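PDB 5JP6: putative polysaccharide deacetylase, which probably removes acetyl groups from peptidoglycan as a zinc-dependent family 4 carbohydrate esterase of the predatory bacterium Bdellovibrio bacteriovorus. Local coordinates for residues 86-91 against 118-123. The protein carries 1 engineered substitution. Numbering follows the deposited sequence.
Sequences PAQDLT and DEHFDE
The CA of Gln88 lies over one face of the imidazole of His120, the side chain of helix 110-126 with the largest share of the contact. It sits 4.0 Å from the ring centroid, 22° off the normal and displaced toward the rim, a CH-pi contact. With CG anti to the backbone N (chi1 -177°), CB and CG both pack beside the CE1 corner, CB 3.5 Å from His120 CE1. Gln88 OE1 comes equally near that carbon, the amide plane turned 73° from the imidazole. Glutamine suits this place because two methylenes supply nonpolar contact and carry the amide past it. At the root of His120, small Ala87 lets the backbones come close, CB to CB at 4.0 Å. Thr91 CG2 rests against both rings where they meet, 3.7 Å from His120 CD2 and 3.8 Å from Phe121 CE2. Threonine pairs this methyl with a hydroxyl, OG1, which donates to Gln88 O at 2.6 Å and has a weak bond to Arg340. From helix 339-354, Arg340 also hydrogen-bonds His120 NE2, probably favouring a neutral imidazole. Two helices of the N-terminal helical part, away from the zinc site, thus meet mostly through van der Waals and CH-pi contact.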
ATOM      1  N   PRO A  86      -9.253  13.322 -17.389  1.00 30.74           N
ATOM      2  CA  PRO A  86      -7.866  13.289 -17.856  1.00 29.03           C
ATOM      3  C   PRO A  86      -7.143  12.027 -17.377  1.00 29.80           C
ATOM      4  O   PRO A  86      -7.432  11.523 -16.266  1.00 31.30           O
ATOM      5  CB  PRO A  86      -7.242  14.543 -17.214  1.00 32.16           C
ATOM      6  CG  PRO A  86      -8.361  15.420 -16.867  1.00 34.99           C
ATOM      7  CD  PRO A  86      -9.518  14.495 -16.549  1.00 34.34           C
ATOM      8  N   ALA A  87      -6.244  11.501 -18.197  1.00 30.13           N
ATOM      9  CA  ALA A  87      -5.624  10.222 -17.869  1.00 27.39           C
ATOM     10  C   ALA A  87      -4.962  10.231 -16.492  1.00 26.66           C
ATOM     11  O   ALA A  87      -5.040   9.227 -15.761  1.00 27.27           O
ATOM     12  CB  ALA A  87      -4.643   9.791 -18.943  1.00 29.80           C
ATOM     13  N   GLN A  88      -4.307  11.337 -16.109  1.00 28.39           N
ATOM     14  CA  GLN A  88      -3.613  11.353 -14.804  1.00 26.33           C
ATOM     15  C   GLN A  88      -4.681  11.162 -13.684  1.00 24.81           C
ATOM     16  O   GLN A  88      -4.444  10.451 -12.699  1.00 25.90           O
ATOM     17  CB  GLN A  88      -2.773  12.627 -14.560  1.00 27.53           C
ATOM     18  CG  GLN A  88      -1.994  12.593 -13.240  1.00 28.48           C
ATOM     19  CD  GLN A  88      -0.987  13.677 -13.132  1.00 31.75           C
ATOM     20  OE1 GLN A  88      -0.016  13.697 -13.881  1.00 36.67           O
ATOM     21  NE2 GLN A  88      -1.213  14.597 -12.210  1.00 37.81           N
ATOM     22  N   ASP A  89      -5.832  11.842 -13.796  1.00 26.44           N
ATOM     23  CA  ASP A  89      -6.897  11.692 -12.814  1.00 29.01           C
ATOM     24  C   ASP A  89      -7.542  10.311 -12.814  1.00 26.39           C
ATOM     25  O   ASP A  89      -7.929   9.784 -11.737  1.00 29.05           O
ATOM     26  CB  ASP A  89      -7.969  12.745 -13.013  1.00 31.78           C
ATOM     27  CG  ASP A  89      -7.499  14.103 -12.613  1.00 36.99           C
ATOM     28  OD1 ASP A  89      -6.647  14.191 -11.683  1.00 44.54           O
ATOM     29  OD2 ASP A  89      -7.890  15.095 -13.265  1.00 42.75           O
ATOM     30  N   LEU A  90      -7.625   9.722 -13.993  1.00 26.60           N
ATOM     31  CA  LEU A  90      -8.163   8.387 -14.130  1.00 24.90           C
ATOM     32  C   LEU A  90      -7.346   7.362 -13.281  1.00 23.08           C
ATOM     33  O   LEU A  90      -7.895   6.362 -12.785  1.00 23.89           O
ATOM     34  CB  LEU A  90      -8.209   7.964 -15.599  1.00 27.03           C
ATOM     35  CG  LEU A  90      -8.824   6.601 -15.915  1.00 25.15           C
ATOM     36  CD1 LEU A  90     -10.277   6.527 -15.455  1.00 27.16           C
ATOM     37  CD2 LEU A  90      -8.705   6.352 -17.422  1.00 27.15           C
ATOM     38  N   THR A  91      -6.055   7.644 -13.085  1.00 23.27           N
ATOM     39  CA  THR A  91      -5.227   6.744 -12.271  1.00 22.99           C
ATOM     40  C   THR A  91      -5.788   6.524 -10.866  1.00 21.51           C
ATOM     41  O   THR A  91      -5.513   5.504 -10.244  1.00 22.38           O
ATOM     42  CB  THR A  91      -3.725   7.122 -12.185  1.00 23.61           C
ATOM     43  OG1 THR A  91      -3.532   8.330 -11.440  1.00 24.34           O
ATOM     44  CG2 THR A  91      -3.135   7.236 -13.586  1.00 22.50           C
ATOM     45  N   ASP A 118      -2.307   3.222 -18.948  1.00 23.97           N
ATOM     46  CA  ASP A 118      -1.024   2.695 -19.336  1.00 23.87           C
ATOM     47  C   ASP A 118      -0.214   3.689 -20.178  1.00 22.75           C
ATOM     48  O   ASP A 118       1.003   3.809 -20.019  1.00 25.11           O
ATOM     49  CB  ASP A 118      -1.178   1.363 -20.058  1.00 23.35           C
ATOM     50  CG  ASP A 118      -1.665   0.237 -19.158  1.00 24.87           C
ATOM     51  OD1 ASP A 118      -1.727   0.393 -17.916  1.00 24.91           O
ATOM     52  OD2 ASP A 118      -2.016  -0.846 -19.714  1.00 26.25           O
ATOM     53  N   GLU A 119      -0.885   4.415 -21.059  1.00 24.65           N
ATOM     54  CA  GLU A 119      -0.236   5.445 -21.888  1.00 25.96           C
ATOM     55  C   GLU A 119       0.276   6.599 -21.005  1.00 25.79           C
ATOM     56  O   GLU A 119       1.385   7.114 -21.195  1.00 25.64           O
ATOM     57  CB  GLU A 119      -1.215   5.977 -22.944  1.00 30.28           C
ATOM     58  CG  GLU A 119      -0.639   7.106 -23.754  1.00 33.69           C
ATOM     59  CD  GLU A 119      -1.587   7.568 -24.852  1.00 41.63           C
ATOM     60  OE1 GLU A 119      -2.826   7.538 -24.672  1.00 53.93           O
ATOM     61  OE2 GLU A 119      -1.091   7.975 -25.898  1.00 46.38           O
ATOM     62  N   HIS A 120      -0.499   6.933 -19.967  1.00 24.41           N
ATOM     63  CA  HIS A 120      -0.064   7.958 -19.003  1.00 24.99           C
ATOM     64  C   HIS A 120       1.246   7.511 -18.339  1.00 23.20           C
ATOM     65  O   HIS A 120       2.220   8.266 -18.303  1.00 23.59           O
ATOM     66  CB  HIS A 120      -1.135   8.209 -17.945  1.00 23.95           C
ATOM     67  CG  HIS A 120      -0.628   8.941 -16.748  1.00 22.63           C
ATOM     68  ND1 HIS A 120      -0.480  10.308 -16.712  1.00 26.48           N
ATOM     69  CD2 HIS A 120      -0.205   8.489 -15.549  1.00 24.60           C
ATOM     70  CE1 HIS A 120       0.002  10.671 -15.539  1.00 26.69           C
ATOM     71  NE2 HIS A 120       0.170   9.584 -14.815  1.00 24.74           N
ATOM     72  N   PHE A 121       1.292   6.276 -17.827  1.00 22.26           N
ATOM     73  CA  PHE A 121       2.549   5.795 -17.166  1.00 22.46           C
ATOM     74  C   PHE A 121       3.679   5.627 -18.166  1.00 21.06           C
ATOM     75  O   PHE A 121       4.804   5.844 -17.788  1.00 22.48           O
ATOM     76  CB  PHE A 121       2.319   4.567 -16.316  1.00 22.09           C
ATOM     77  CG  PHE A 121       1.606   4.884 -15.006  1.00 20.57           C
ATOM     78  CD1 PHE A 121       2.177   5.625 -13.966  1.00 21.60           C
ATOM     79  CD2 PHE A 121       0.311   4.450 -14.872  1.00 21.53           C
ATOM     80  CE1 PHE A 121       1.472   5.842 -12.801  1.00 21.92           C
ATOM     81  CE2 PHE A 121      -0.383   4.662 -13.725  1.00 22.76           C
ATOM     82  CZ  PHE A 121       0.188   5.385 -12.699  1.00 21.75           C
ATOM     83  N   ASP A 122       3.387   5.331 -19.433  1.00 23.41           N
ATOM     84  CA  ASP A 122       4.422   5.323 -20.475  1.00 24.52           C
ATOM     85  C   ASP A 122       5.073   6.698 -20.578  1.00 26.85           C
ATOM     86  O   ASP A 122       6.305   6.846 -20.621  1.00 28.66           O
ATOM     87  CB  ASP A 122       3.833   4.966 -21.831  1.00 27.12           C
ATOM     88  CG  ASP A 122       3.447   3.492 -21.972  1.00 27.83           C
ATOM     89  OD1 ASP A 122       3.846   2.637 -21.137  1.00 28.63           O
ATOM     90  OD2 ASP A 122       2.724   3.184 -22.961  1.00 31.87           O
ATOM     91  N   GLU A 123       4.225   7.712 -20.623  1.00 24.23           N
ATOM     92  CA  GLU A 123       4.705   9.095 -20.774  1.00 27.91           C
ATOM     93  C   GLU A 123       5.522   9.520 -19.559  1.00 25.36           C
ATOM     94  O   GLU A 123       6.605  10.120 -19.673  1.00 27.55           O
ATOM     95  CB  GLU A 123       3.517  10.033 -20.948  1.00 28.78           C
ATOM     96  CG  GLU A 123       2.789   9.900 -22.261  1.00 34.55           C
ATOM     97  CD  GLU A 123       1.482  10.679 -22.293  1.00 39.58           C
ATOM     98  OE1 GLU A 123       1.188  11.404 -21.324  1.00 43.12           O
ATOM     99  OE2 GLU A 123       0.765  10.616 -23.320  1.00 44.06           O
TER